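Local coordinates for putative oxidoreductase molybdopterin-binding subunit (Sulfolobus tokodaii, PDB 4ZOH), which binds a pterin cytosine dinucleotide cofactor and is probably the molybdopterin-binding subunit of an oxidoreductase of the xanthine dehydrogenase and aldehyde oxidase family, at residues Asn128-Glu133 with Ala320-Ile325; Asp110-Leu115 with Thr278-Leu283; Val494-Gln499 with Ala556-Lys561. All blocks are in the same frame, centred on the assembly; numbering follows the deposited sequence.

Contact 1 of 3, residues Asn128-Glu133 with Ala320-Ile325; sequences NIYYHE and AVHTNI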
ATOM      1  N   ASN A 128      16.000 -30.810  30.640  1.00 37.25           N
ATOM      2  CA  ASN A 128      14.742 -30.092  30.529  1.00 33.97           C
ATOM      3  C   ASN A 128      14.734 -28.811  31.388  1.00 33.08           C
ATOM      4  O   ASN A 128      13.977 -27.854  31.126  1.00 30.61           O
ATOM      5  CB  ASN A 128      13.630 -31.020  30.922  1.00 27.07           C
ATOM      6  CG  ASN A 128      13.386 -32.052  29.904  1.00 29.63           C
ATOM      7  OD1 ASN A 128      13.729 -31.871  28.743  1.00 32.84           O
ATOM      8  ND2 ASN A 128      12.690 -33.123  30.291  1.00 29.63           N
ATOM      9  N   ILE A 129      15.605 -28.768  32.385  1.00 28.38           N
ATOM     10  CA  ILE A 129      15.670 -27.626  33.272  1.00 27.47           C
ATOM     11  C   ILE A 129      16.470 -26.515  32.625  1.00 32.73           C
ATOM     12  O   ILE A 129      17.707 -26.568  32.543  1.00 30.29           O
ATOM     13  CB  ILE A 129      16.358 -27.962  34.604  1.00 30.00           C
ATOM     14  CG1 ILE A 129      15.651 -29.123  35.365  1.00 31.78           C
ATOM     15  CG2 ILE A 129      16.639 -26.688  35.411  1.00 26.48           C
ATOM     16  CD1 ILE A 129      16.440 -29.549  36.630  1.00 34.41           C
ATOM     17  N   TYR A 130      15.760 -25.459  32.256  1.00 30.91           N
ATOM     18  CA  TYR A 130      16.348 -24.277  31.634  1.00 25.44           C
ATOM     19  C   TYR A 130      16.980 -23.327  32.630  1.00 24.54           C
ATOM     20  O   TYR A 130      17.919 -22.579  32.297  1.00 28.61           O
ATOM     21  CB  TYR A 130      15.230 -23.602  30.819  1.00 23.96           C
ATOM     22  CG  TYR A 130      15.627 -22.331  30.108  1.00 22.81           C
ATOM     23  CD1 TYR A 130      15.886 -22.354  28.714  1.00 24.46           C
ATOM     24  CD2 TYR A 130      15.772 -21.126  30.815  1.00 21.11           C
ATOM     25  CE1 TYR A 130      16.276 -21.195  28.070  1.00 27.29           C
ATOM     26  CE2 TYR A 130      16.197 -19.970  30.191  1.00 22.05           C
ATOM     27  CZ  TYR A 130      16.412 -20.006  28.810  1.00 28.32           C
ATOM     28  OH  TYR A 130      16.774 -18.836  28.149  1.00 37.07           O
ATOM     29  N   TYR A 131      16.477 -23.292  33.857  1.00 28.52           N
ATOM     30  CA  TYR A 131      16.957 -22.303  34.860  1.00 26.13           C
ATOM     31  C   TYR A 131      16.671 -22.922  36.212  1.00 29.96           C
ATOM     32  O   TYR A 131      15.625 -23.569  36.397  1.00 28.29           O
ATOM     33  CB  TYR A 131      16.202 -20.980  34.755  1.00 28.36           C
ATOM     34  CG  TYR A 131      16.441 -20.016  35.922  1.00 29.34           C
ATOM     35  CD1 TYR A 131      17.554 -19.183  35.955  1.00 25.51           C
ATOM     36  CD2 TYR A 131      15.556 -19.976  37.007  1.00 30.05           C
ATOM     37  CE1 TYR A 131      17.739 -18.288  37.001  1.00 29.80           C
ATOM     38  CE2 TYR A 131      15.729 -19.087  38.068  1.00 28.67           C
ATOM     39  CZ  TYR A 131      16.809 -18.260  38.064  1.00 28.97           C
ATOM     40  OH  TYR A 131      16.974 -17.403  39.096  1.00 30.30           O
ATOM     41  N   HIS A 132      17.605 -22.758  37.152  1.00 29.75           N
ATOM     42  CA  HIS A 132      17.441 -23.335  38.478  1.00 34.61           C
ATOM     43  C   HIS A 132      18.366 -22.649  39.422  1.00 37.92           C
ATOM     44  O   HIS A 132      19.540 -22.900  39.385  1.00 39.63           O
ATOM     45  CB  HIS A 132      17.659 -24.840  38.552  1.00 34.95           C
ATOM     46  CG  HIS A 132      17.496 -25.390  39.944  1.00 46.79           C
ATOM     47  ND1 HIS A 132      18.011 -26.609  40.335  1.00 45.15           N
ATOM     48  CD2 HIS A 132      16.889 -24.876  41.046  1.00 45.99           C
ATOM     49  CE1 HIS A 132      17.702 -26.836  41.602  1.00 44.69           C
ATOM     50  NE2 HIS A 132      17.032 -25.796  42.058  1.00 45.55           N
ATOM     51  N   GLU A 133      17.801 -21.775  40.246  1.00 35.89           N
ATOM     52  CA  GLU A 133      18.520 -21.000  41.235  1.00 36.23           C
ATOM     53  C   GLU A 133      17.666 -20.998  42.514  1.00 35.60           C
ATOM     54  O   GLU A 133      16.430 -20.935  42.451  1.00 33.83           O
ATOM     55  CB  GLU A 133      18.760 -19.529  40.809  1.00 39.08           C
ATOM     56  CG  GLU A 133      19.840 -19.132  39.747  1.00 47.13           C
ATOM     57  CD  GLU A 133      21.077 -20.071  39.578  1.00 51.34           C
ATOM     58  OE1 GLU A 133      21.750 -20.470  40.552  1.00 47.24           O
ATOM     59  OE2 GLU A 133      21.402 -20.401  38.421  1.00 50.83           O
ATOM     60  N   ALA A 320      12.640 -23.229  36.122  1.00 26.76           N
ATOM     61  CA  ALA A 320      11.974 -23.008  34.854  1.00 24.93           C
ATOM     62  C   ALA A 320      12.307 -24.217  33.987  1.00 26.85           C
ATOM     63  O   ALA A 320      13.459 -24.433  33.598  1.00 26.32           O
ATOM     64  CB  ALA A 320      12.425 -21.663  34.228  1.00 24.26           C
ATOM     65  N   VAL A 321      11.283 -24.966  33.628  1.00 24.36           N
ATOM     66  CA  VAL A 321      11.440 -26.241  33.025  1.00 24.53           C
ATOM     67  C   VAL A 321      10.742 -26.302  31.695  1.00 29.31           C
ATOM     68  O   VAL A 321       9.609 -25.877  31.657  1.00 28.33           O
ATOM     69  CB  VAL A 321      10.757 -27.330  33.904  1.00 24.36           C
ATOM     70  CG1 VAL A 321      11.333 -28.722  33.588  1.00 24.70           C
ATOM     71  CG2 VAL A 321      11.028 -27.053  35.368  1.00 21.64           C
ATOM     72  N   HIS A 322      11.343 -26.945  30.661  1.00 26.24           N
ATOM     73  CA  HIS A 322      10.640 -27.261  29.377  1.00 26.17           C
ATOM     74  C   HIS A 322       9.640 -28.367  29.497  1.00 27.82           C
ATOM     75  O   HIS A 322       9.826 -29.267  30.319  1.00 27.58           O
ATOM     76  CB  HIS A 322      11.660 -27.688  28.298  1.00 26.51           C
ATOM     77  CG  HIS A 322      12.651 -26.622  27.989  1.00 25.70           C
ATOM     78  ND1 HIS A 322      12.277 -25.430  27.398  1.00 23.78           N
ATOM     79  CD2 HIS A 322      13.971 -26.523  28.245  1.00 25.14           C
ATOM     80  CE1 HIS A 322      13.350 -24.663  27.253  1.00 25.64           C
ATOM     81  NE2 HIS A 322      14.396 -25.303  27.745  1.00 26.42           N
ATOM     82  N   THR A 323       8.599 -28.330  28.672  1.00 23.57           N
ATOM     83  CA  THR A 323       7.719 -29.461  28.511  1.00 25.05           C
ATOM     84  C   THR A 323       7.348 -29.437  27.017  1.00 22.84           C
ATOM     85  O   THR A 323       7.558 -28.429  26.355  1.00 27.75           O
ATOM     86  CB  THR A 323       6.410 -29.383  29.437  1.00 28.51           C
ATOM     87  OG1 THR A 323       5.621 -28.214  29.109  1.00 28.30           O
ATOM     88  CG2 THR A 323       6.754 -29.333  30.930  1.00 23.09           C
ATOM     89  N   ASN A 324       6.715 -30.494  26.515  1.00 23.43           N
ATOM     90  CA  ASN A 324       6.304 -30.598  25.111  1.00 23.58           C
ATOM     91  C   ASN A 324       5.041 -29.842  24.755  1.00 25.78           C
ATOM     92  O   ASN A 324       4.102 -30.450  24.218  1.00 23.64           O
ATOM     93  CB  ASN A 324       6.206 -32.065  24.660  1.00 24.80           C
ATOM     94  CG  ASN A 324       7.570 -32.733  24.607  1.00 27.30           C
ATOM     95  OD1 ASN A 324       7.921 -33.487  25.512  1.00 26.67           O
ATOM     96  ND2 ASN A 324       8.378 -32.394  23.565  1.00 23.39           N
ATOM     97  N   ILE A 325       5.030 -28.514  25.049  1.00 23.95           N
ATOM     98  CA  ILE A 325       3.899 -27.649  24.668  1.00 22.37           C
ATOM     99  C   ILE A 325       4.414 -26.350  24.144  1.00 21.12           C
ATOM    100  O   ILE A 325       5.658 -25.961  24.282  1.00 20.66           O
ATOM    101  CB  ILE A 325       2.892 -27.399  25.847  1.00 24.07           C
ATOM    102  CG1 ILE A 325       3.581 -26.603  26.966  1.00 20.58           C
ATOM    103  CG2 ILE A 325       2.292 -28.704  26.341  1.00 22.48           C
ATOM    104  CD1 ILE A 325       2.664 -26.301  28.141  1.00 25.71           C
TER

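Contact 2 of 3, residues Asp110-Leu115 with Thr278-Leu283; sequences DPEKAL and TLIANL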
ATOM      1  N   ASP A 110       4.025 -32.420  32.168  1.00 33.10           N
ATOM      2  CA  ASP A 110       4.073 -31.888  33.516  1.00 26.22           C
ATOM      3  C   ASP A 110       5.483 -31.473  33.871  1.00 24.44           C
ATOM      4  O   ASP A 110       6.368 -32.327  33.829  1.00 27.45           O
ATOM      5  CB  ASP A 110       3.496 -32.994  34.398  1.00 26.13           C
ATOM      6  CG  ASP A 110       3.628 -32.698  35.904  1.00 27.82           C
ATOM      7  OD1 ASP A 110       4.316 -31.754  36.366  1.00 25.66           O
ATOM      8  OD2 ASP A 110       3.050 -33.503  36.645  1.00 31.40           O
ATOM      9  N   PRO A 111       5.724 -30.172  34.230  1.00 24.69           N
ATOM     10  CA  PRO A 111       7.096 -29.699  34.444  1.00 24.66           C
ATOM     11  C   PRO A 111       7.819 -30.333  35.647  1.00 32.45           C
ATOM     12  O   PRO A 111       9.083 -30.312  35.723  1.00 27.23           O
ATOM     13  CB  PRO A 111       6.929 -28.178  34.666  1.00 24.44           C
ATOM     14  CG  PRO A 111       5.521 -28.006  35.143  1.00 25.13           C
ATOM     15  CD  PRO A 111       4.748 -29.042  34.370  1.00 25.48           C
ATOM     16  N   GLU A 112       7.008 -30.847  36.580  1.00 33.77           N
ATOM     17  CA  GLU A 112       7.470 -31.604  37.721  1.00 36.56           C
ATOM     18  C   GLU A 112       8.028 -32.959  37.364  1.00 34.42           C
ATOM     19  O   GLU A 112       9.058 -33.314  37.906  1.00 37.54           O
ATOM     20  CB  GLU A 112       6.342 -31.789  38.714  1.00 40.12           C
ATOM     21  CG  GLU A 112       6.461 -30.815  39.858  1.00 50.68           C
ATOM     22  CD  GLU A 112       5.566 -31.215  41.003  1.00 59.84           C
ATOM     23  OE1 GLU A 112       6.098 -31.543  42.076  1.00 58.45           O
ATOM     24  OE2 GLU A 112       4.334 -31.263  40.782  1.00 50.77           O
ATOM     25  N   LYS A 113       7.342 -33.708  36.499  1.00 35.12           N
ATOM     26  CA  LYS A 113       7.923 -34.867  35.813  1.00 35.58           C
ATOM     27  C   LYS A 113       9.156 -34.466  35.023  1.00 36.92           C
ATOM     28  O   LYS A 113      10.189 -35.098  35.152  1.00 36.27           O
ATOM     29  CB  LYS A 113       6.937 -35.490  34.841  1.00 37.52           C
ATOM     30  CG  LYS A 113       6.086 -36.620  35.360  1.00 47.12           C
ATOM     31  CD  LYS A 113       5.002 -36.118  36.296  1.00 54.88           C
ATOM     32  CE  LYS A 113       4.136 -37.246  36.878  1.00 63.26           C
ATOM     33  NZ  LYS A 113       2.966 -37.622  36.007  1.00 66.93           N
ATOM     34  N   ALA A 114       9.072 -33.363  34.265  1.00 35.85           N
ATOM     35  CA  ALA A 114      10.066 -33.047  33.241  1.00 28.88           C
ATOM     36  C   ALA A 114      11.410 -32.774  33.863  1.00 31.12           C
ATOM     37  O   ALA A 114      12.488 -33.092  33.267  1.00 31.43           O
ATOM     38  CB  ALA A 114       9.634 -31.827  32.394  1.00 26.91           C
ATOM     39  N   LEU A 115      11.378 -32.122  35.013  1.00 28.62           N
ATOM     40  CA  LEU A 115      12.619 -31.759  35.700  1.00 32.38           C
ATOM     41  C   LEU A 115      13.427 -33.004  36.215  1.00 32.09           C
ATOM     42  O   LEU A 115      14.579 -32.849  36.565  1.00 32.91           O
ATOM     43  CB  LEU A 115      12.411 -30.728  36.829  1.00 30.76           C
ATOM     44  CG  LEU A 115      11.649 -31.006  38.130  1.00 36.11           C
ATOM     45  CD1 LEU A 115      12.545 -31.611  39.230  1.00 35.93           C
ATOM     46  CD2 LEU A 115      11.060 -29.709  38.668  1.00 32.56           C
ATOM     47  N   THR A 278       9.313 -24.274  46.880  1.00 25.39           N
ATOM     48  CA  THR A 278       9.780 -24.592  45.574  1.00 28.32           C
ATOM     49  C   THR A 278       8.784 -23.958  44.561  1.00 30.35           C
ATOM     50  O   THR A 278       7.565 -24.251  44.594  1.00 30.53           O
ATOM     51  CB  THR A 278       9.804 -26.122  45.430  1.00 27.48           C
ATOM     52  OG1 THR A 278      10.681 -26.647  46.441  1.00 32.32           O
ATOM     53  CG2 THR A 278      10.287 -26.536  44.071  1.00 22.00           C
ATOM     54  N   LEU A 279       9.315 -23.108  43.680  1.00 29.56           N
ATOM     55  CA  LEU A 279       8.525 -22.557  42.529  1.00 28.38           C
ATOM     56  C   LEU A 279       8.798 -23.332  41.267  1.00 26.95           C
ATOM     57  O   LEU A 279       9.962 -23.339  40.781  1.00 28.89           O
ATOM     58  CB  LEU A 279       8.862 -21.047  42.338  1.00 27.56           C
ATOM     59  CG  LEU A 279       8.149 -20.364  41.152  1.00 28.41           C
ATOM     60  CD1 LEU A 279       6.650 -20.170  41.453  1.00 29.56           C
ATOM     61  CD2 LEU A 279       8.842 -19.069  40.753  1.00 24.01           C
ATOM     62  N   ILE A 280       7.787 -23.974  40.688  1.00 27.33           N
ATOM     63  CA  ILE A 280       8.003 -24.592  39.381  1.00 25.61           C
ATOM     64  C   ILE A 280       7.283 -23.879  38.180  1.00 30.06           C
ATOM     65  O   ILE A 280       6.011 -23.918  38.074  1.00 27.96           O
ATOM     66  CB  ILE A 280       7.601 -26.073  39.384  1.00 25.82           C
ATOM     67  CG1 ILE A 280       8.543 -26.889  40.300  1.00 31.45           C
ATOM     68  CG2 ILE A 280       7.757 -26.649  37.985  1.00 23.05           C
ATOM     69  CD1 ILE A 280       7.950 -28.235  40.691  1.00 29.54           C
ATOM     70  N   ALA A 281       8.066 -23.330  37.240  1.00 24.78           N
ATOM     71  CA  ALA A 281       7.514 -22.597  36.066  1.00 24.88           C
ATOM     72  C   ALA A 281       7.642 -23.399  34.788  1.00 27.68           C
ATOM     73  O   ALA A 281       8.668 -24.043  34.561  1.00 29.46           O
ATOM     74  CB  ALA A 281       8.182 -21.250  35.935  1.00 26.41           C
ATOM     75  N   ASN A 282       6.552 -23.491  34.019  1.00 26.47           N
ATOM     76  CA  ASN A 282       6.511 -24.264  32.802  1.00 26.31           C
ATOM     77  C   ASN A 282       6.855 -23.390  31.549  1.00 29.64           C
ATOM     78  O   ASN A 282       6.037 -22.562  31.111  1.00 25.32           O
ATOM     79  CB  ASN A 282       5.156 -24.942  32.684  1.00 23.78           C
ATOM     80  CG  ASN A 282       5.107 -25.929  31.550  1.00 23.11           C
ATOM     81  OD1 ASN A 282       5.920 -25.853  30.672  1.00 24.84           O
ATOM     82  ND2 ASN A 282       4.105 -26.793  31.527  1.00 24.43           N
ATOM     83  N   LEU A 283       8.076 -23.519  31.033  1.00 23.64           N
ATOM     84  CA  LEU A 283       8.453 -22.824  29.792  1.00 22.52           C
ATOM     85  C   LEU A 283       7.896 -23.366  28.512  1.00 21.97           C
ATOM     86  O   LEU A 283       8.015 -22.698  27.462  1.00 24.70           O
ATOM     87  CB  LEU A 283       9.936 -22.751  29.647  1.00 23.41           C
ATOM     88  CG  LEU A 283      10.678 -22.007  30.728  1.00 24.89           C
ATOM     89  CD1 LEU A 283      12.163 -21.974  30.412  1.00 23.59           C
ATOM     90  CD2 LEU A 283      10.162 -20.595  30.997  1.00 23.41           C
TER

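Contact 3 of 3, residues Val494-Gln499 with Ala556-Lys561; sequences VLLASQ and AIYNVK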
ATOM      1  N   VAL A 494       9.875  12.078  25.446  1.00 23.68           N
ATOM      2  CA  VAL A 494       9.028  13.137  24.822  1.00 25.20           C
ATOM      3  C   VAL A 494       9.283  14.524  25.508  1.00 28.52           C
ATOM      4  O   VAL A 494       9.442  15.565  24.861  1.00 26.83           O
ATOM      5  CB  VAL A 494       7.525  12.686  24.818  1.00 28.14           C
ATOM      6  CG1 VAL A 494       6.543  13.865  24.612  1.00 27.83           C
ATOM      7  CG2 VAL A 494       7.262  11.563  23.771  1.00 22.68           C
ATOM      8  N   LEU A 495       9.382  14.500  26.834  1.00 29.74           N
ATOM      9  CA  LEU A 495       9.600  15.705  27.624  1.00 30.92           C
ATOM     10  C   LEU A 495      10.974  16.336  27.273  1.00 27.75           C
ATOM     11  O   LEU A 495      11.057  17.540  26.966  1.00 29.22           O
ATOM     12  CB  LEU A 495       9.478  15.271  29.089  1.00 33.05           C
ATOM     13  CG  LEU A 495       8.955  16.086  30.233  1.00 39.99           C
ATOM     14  CD1 LEU A 495       7.917  17.101  29.848  1.00 44.29           C
ATOM     15  CD2 LEU A 495       8.400  15.093  31.251  1.00 41.15           C
ATOM     16  N   LEU A 496      12.038  15.524  27.244  1.00 27.15           N
ATOM     17  CA  LEU A 496      13.357  15.992  26.807  1.00 28.36           C
ATOM     18  C   LEU A 496      13.380  16.598  25.395  1.00 31.20           C
ATOM     19  O   LEU A 496      13.972  17.682  25.167  1.00 31.88           O
ATOM     20  CB  LEU A 496      14.391  14.850  26.893  1.00 29.40           C
ATOM     21  CG  LEU A 496      14.744  14.280  28.288  1.00 31.41           C
ATOM     22  CD1 LEU A 496      15.718  13.121  28.137  1.00 29.47           C
ATOM     23  CD2 LEU A 496      15.351  15.397  29.180  1.00 30.72           C
ATOM     24  N   ALA A 497      12.693  15.946  24.438  1.00 27.19           N
ATOM     25  CA  ALA A 497      12.814  16.418  23.058  1.00 23.35           C
ATOM     26  C   ALA A 497      12.068  17.692  22.932  1.00 26.01           C
ATOM     27  O   ALA A 497      12.519  18.608  22.241  1.00 27.21           O
ATOM     28  CB  ALA A 497      12.265  15.400  22.078  1.00 21.99           C
ATOM     29  N   SER A 498      10.886  17.754  23.564  1.00 26.84           N
ATOM     30  CA  SER A 498      10.070  18.988  23.497  1.00 31.02           C
ATOM     31  C   SER A 498      10.842  20.156  24.120  1.00 29.46           C
ATOM     32  O   SER A 498      10.818  21.243  23.596  1.00 32.06           O
ATOM     33  CB  SER A 498       8.750  18.770  24.242  1.00 25.58           C
ATOM     34  OG  SER A 498       8.034  17.730  23.622  1.00 28.24           O
ATOM     35  N   GLN A 499      11.518  19.883  25.249  1.00 35.25           N
ATOM     36  CA  GLN A 499      12.304  20.907  25.976  1.00 37.13           C
ATOM     37  C   GLN A 499      13.443  21.420  25.060  1.00 36.42           C
ATOM     38  O   GLN A 499      13.571  22.648  24.873  1.00 36.76           O
ATOM     39  CB  GLN A 499      12.822  20.365  27.345  1.00 36.61           C
ATOM     40  CG  GLN A 499      13.556  21.439  28.219  1.00 42.57           C
ATOM     41  CD  GLN A 499      12.691  22.704  28.460  1.00 44.02           C
ATOM     42  OE1 GLN A 499      11.517  22.608  28.857  1.00 43.44           O
ATOM     43  NE2 GLN A 499      13.244  23.877  28.154  1.00 39.66           N
ATOM     44  N   ALA A 556      15.774  13.008  21.161  1.00 30.56           N
ATOM     45  CA  ALA A 556      16.295  12.853  22.522  1.00 32.20           C
ATOM     46  C   ALA A 556      16.263  11.379  22.842  1.00 29.65           C
ATOM     47  O   ALA A 556      15.399  10.664  22.408  1.00 28.24           O
ATOM     48  CB  ALA A 556      15.448  13.621  23.516  1.00 31.32           C
ATOM     49  N   ILE A 557      17.231  10.914  23.594  1.00 29.23           N
ATOM     50  CA  ILE A 557      17.212   9.531  23.993  1.00 29.05           C
ATOM     51  C   ILE A 557      17.240   9.722  25.490  1.00 32.96           C
ATOM     52  O   ILE A 557      18.136  10.429  26.012  1.00 29.79           O
ATOM     53  CB  ILE A 557      18.451   8.749  23.494  1.00 27.15           C
ATOM     54  CG1 ILE A 557      18.463   8.613  21.957  1.00 28.40           C
ATOM     55  CG2 ILE A 557      18.557   7.399  24.209  1.00 26.78           C
ATOM     56  CD1 ILE A 557      19.784   8.068  21.366  1.00 31.19           C
ATOM     57  N   TYR A 558      16.270   9.117  26.160  1.00 29.04           N
ATOM     58  CA  TYR A 558      16.232   9.084  27.611  1.00 32.76           C
ATOM     59  C   TYR A 558      16.789   7.744  28.090  1.00 33.99           C
ATOM     60  O   TYR A 558      16.143   6.717  27.971  1.00 35.75           O
ATOM     61  CB  TYR A 558      14.773   9.344  28.119  1.00 32.82           C
ATOM     62  CG  TYR A 558      14.637   9.287  29.635  1.00 32.93           C
ATOM     63  CD1 TYR A 558      15.227  10.294  30.465  1.00 32.40           C
ATOM     64  CD2 TYR A 558      13.943   8.243  30.251  1.00 28.63           C
ATOM     65  CE1 TYR A 558      15.106  10.240  31.863  1.00 35.73           C
ATOM     66  CE2 TYR A 558      13.845   8.181  31.656  1.00 34.03           C
ATOM     67  CZ  TYR A 558      14.425   9.191  32.439  1.00 30.93           C
ATOM     68  OH  TYR A 558      14.315   9.148  33.777  1.00 33.83           O
ATOM     69  N   ASN A 559      18.037   7.751  28.547  1.00 40.24           N
ATOM     70  CA  ASN A 559      18.690   6.539  29.073  1.00 40.07           C
ATOM     71  C   ASN A 559      18.121   6.294  30.476  1.00 33.42           C
ATOM     72  O   ASN A 559      17.909   7.211  31.207  1.00 32.37           O
ATOM     73  CB  ASN A 559      20.229   6.663  29.049  1.00 39.62           C
ATOM     74  CG  ASN A 559      20.717   7.995  29.630  1.00 47.96           C
ATOM     75  OD1 ASN A 559      20.190   9.071  29.293  1.00 55.01           O
ATOM     76  ND2 ASN A 559      21.739   7.940  30.502  1.00 50.89           N
ATOM     77  N   VAL A 560      17.781   5.073  30.809  1.00 31.89           N
ATOM     78  CA  VAL A 560      17.139   4.820  32.124  1.00 32.09           C
ATOM     79  C   VAL A 560      18.230   4.430  33.150  1.00 37.23           C
ATOM     80  O   VAL A 560      18.724   3.309  33.126  1.00 31.48           O
ATOM     81  CB  VAL A 560      16.055   3.737  32.017  1.00 31.61           C
ATOM     82  CG1 VAL A 560      15.486   3.337  33.406  1.00 33.76           C
ATOM     83  CG2 VAL A 560      14.937   4.182  31.044  1.00 28.81           C
ATOM     84  N   LYS A 561      18.577   5.365  34.037  1.00 34.34           N
ATOM     85  CA  LYS A 561      19.557   5.115  35.090  1.00 42.94           C
ATOM     86  C   LYS A 561      18.956   4.513  36.365  1.00 40.14           C
ATOM     87  O   LYS A 561      19.640   3.823  37.078  1.00 37.79           O
ATOM     88  CB  LYS A 561      20.367   6.384  35.377  1.00 45.91           C
ATOM     89  CG  LYS A 561      21.367   6.663  34.279  1.00 52.08           C
ATOM     90  CD  LYS A 561      21.573   8.155  34.060  1.00 62.79           C
ATOM     91  CE  LYS A 561      23.052   8.503  33.871  1.00 67.38           C
ATOM     92  NZ  LYS A 561      23.234   9.979  33.949  1.00 73.50           N
TER

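Contact 1 of 3, residues Asn128-Glu133 with Ala320-Ile325
NE2 of H322 comes to the edge of the Y130 ring, near its plane and 3.4 Å from Y130 CD1. The two planes stand at 84°, the rings meeting obliquely. The Y131 ring has A320 N at its edge and E133 N over one face, toward the rim. CG of Y130 is anti to the backbone N (chi1 179°), which carries the phenol away from A320-I325 to helix 288-304, where it touches N291 and S295. H322 points its other nitrogen, ND1, at G284 O, a hydrogen bond which should hold the ring's rotation. H322 N gives a nearly straight bond to N128 O (2.8 Å), and A320 N another to Y131 O (3.0 Å). Between them A320 O takes two N-H groups, from Y130 N (2.9 Å) and, on a lone pair in the carbonyl plane, from Y131 N (3.2 Å). I129 and V321 form a non-hydrogen-bonded pair, while A320 CB lies 3.9 Å from Y131 CB. Y130 and Y131 both face A320, a classic beta bulge, here joining strand 129-138, outermost within this chain, antiparallel to strand 313-321 of a five-stranded mixed sheet.

Contact 2 of 3, residues Asp110-Leu115 with Thr278-Leu283
P111 and I280 form the close-packed part of this contact, the proline ring leaning obliquely against the isoleucine branch. P111 CB is 3.7 Å from I280 CG2, and P111 CG lies 3.9 Å from the same methyl. I280 carries CG2 anti to its own backbone nitrogen and CG1 anti to its carbonyl carbon, which turns CG2 to the proline and leaves CD1 near L115. The packing is looser there: L115 CD2 comes no nearer than 4.0 Å to I280 CD1, the two side chains crossing at about a right angle. The other end of the proline ring faces N282: P111 CG meets N282 CB at 3.9 Å, and P111 CD approaches the amide nitrogen N282 ND2 at 3.7 Å. N282 spends its OD1 on G284 N and T323 OG1, bonds that should steady the amide beside the ring. The helix 111-114 thus sits on one face of the sheet, over strand 272-282, while A281 turns its methyl away, to V298 of helix 288-304. D110 is the N-cap of this short helix, its OD1 accepting from E112 N (2.8 Å) from above the carboxylate plane. On the polar, partly exposed flank carbon packing gives way to paired charges, the two carboxylate oxygens of E112 forming salt bridges with K259 and K261 of the adjoining strand 254-266. Exposed K113 marks the solvent side of the helix.

Contact 3 of 3, residues Val494-Gln499 with Ala556-Lys561
L496 and Y558 cross at about a right angle, with the leucine reaching the tyrosine at the ring's edge and not over a face. L496 CD1 lies near the ring plane, 3.7 Å from Y558 CD1 and 3.9 Å from Y558 CB, one methyl touching both the ring edge and the carbon that carries it. CG of L496 is anti to its carbonyl carbon (chi1 -65°) and the chain beyond is extended, which sends CD1 out from the helix along the strand. Y558 has CG anti to the backbone nitrogen (chi1 178°), which lifts its ring off the strand; its hydroxyl is hydrogen-bonded to H663 ND1, and S492 and A493 of the same helix as L496 and P664 also touch this side chain. At the other end of the contact the groups are small. A556 points its methyl at the helix, A556 CB lying 3.7 Å from L496 CB, 3.9 Å from A497 CB and 3.7 Å from A497 N. Such short side chains let the helix come close, its axis 7.4 Å from that of the strand at an angle of 142°. I557 turns the opposite way, packing on W420 and on E550 of the second subunit, another copy of this protein. The contact is buried alpha/beta packing, helix 486-512 lying on strand 553-559, outermost within this chain in a four-stranded mixed sheet of the second molybdopterin cofactor-binding domain.

In the fold
From the N terminus, the chain first runs through helix 111-114 and almost at once enters strand 129-138, so contacts 1 and 2 open close together. Contact 2 closes at 278-283, 163 residues on, and contact 1 at 320-325, so the two loops cross. Both end on neighbouring strands of one sheet, 272-282 and 313-321, and they touch where L283 N probably bonds to V321 O. Together they tie a short helix and an edge strand to that sheet. Contact 3 follows in series, joining 494-499 to 556-561 in the second cofactor-binding domain of the chain; its centre is about 39 Å from that of contact 1.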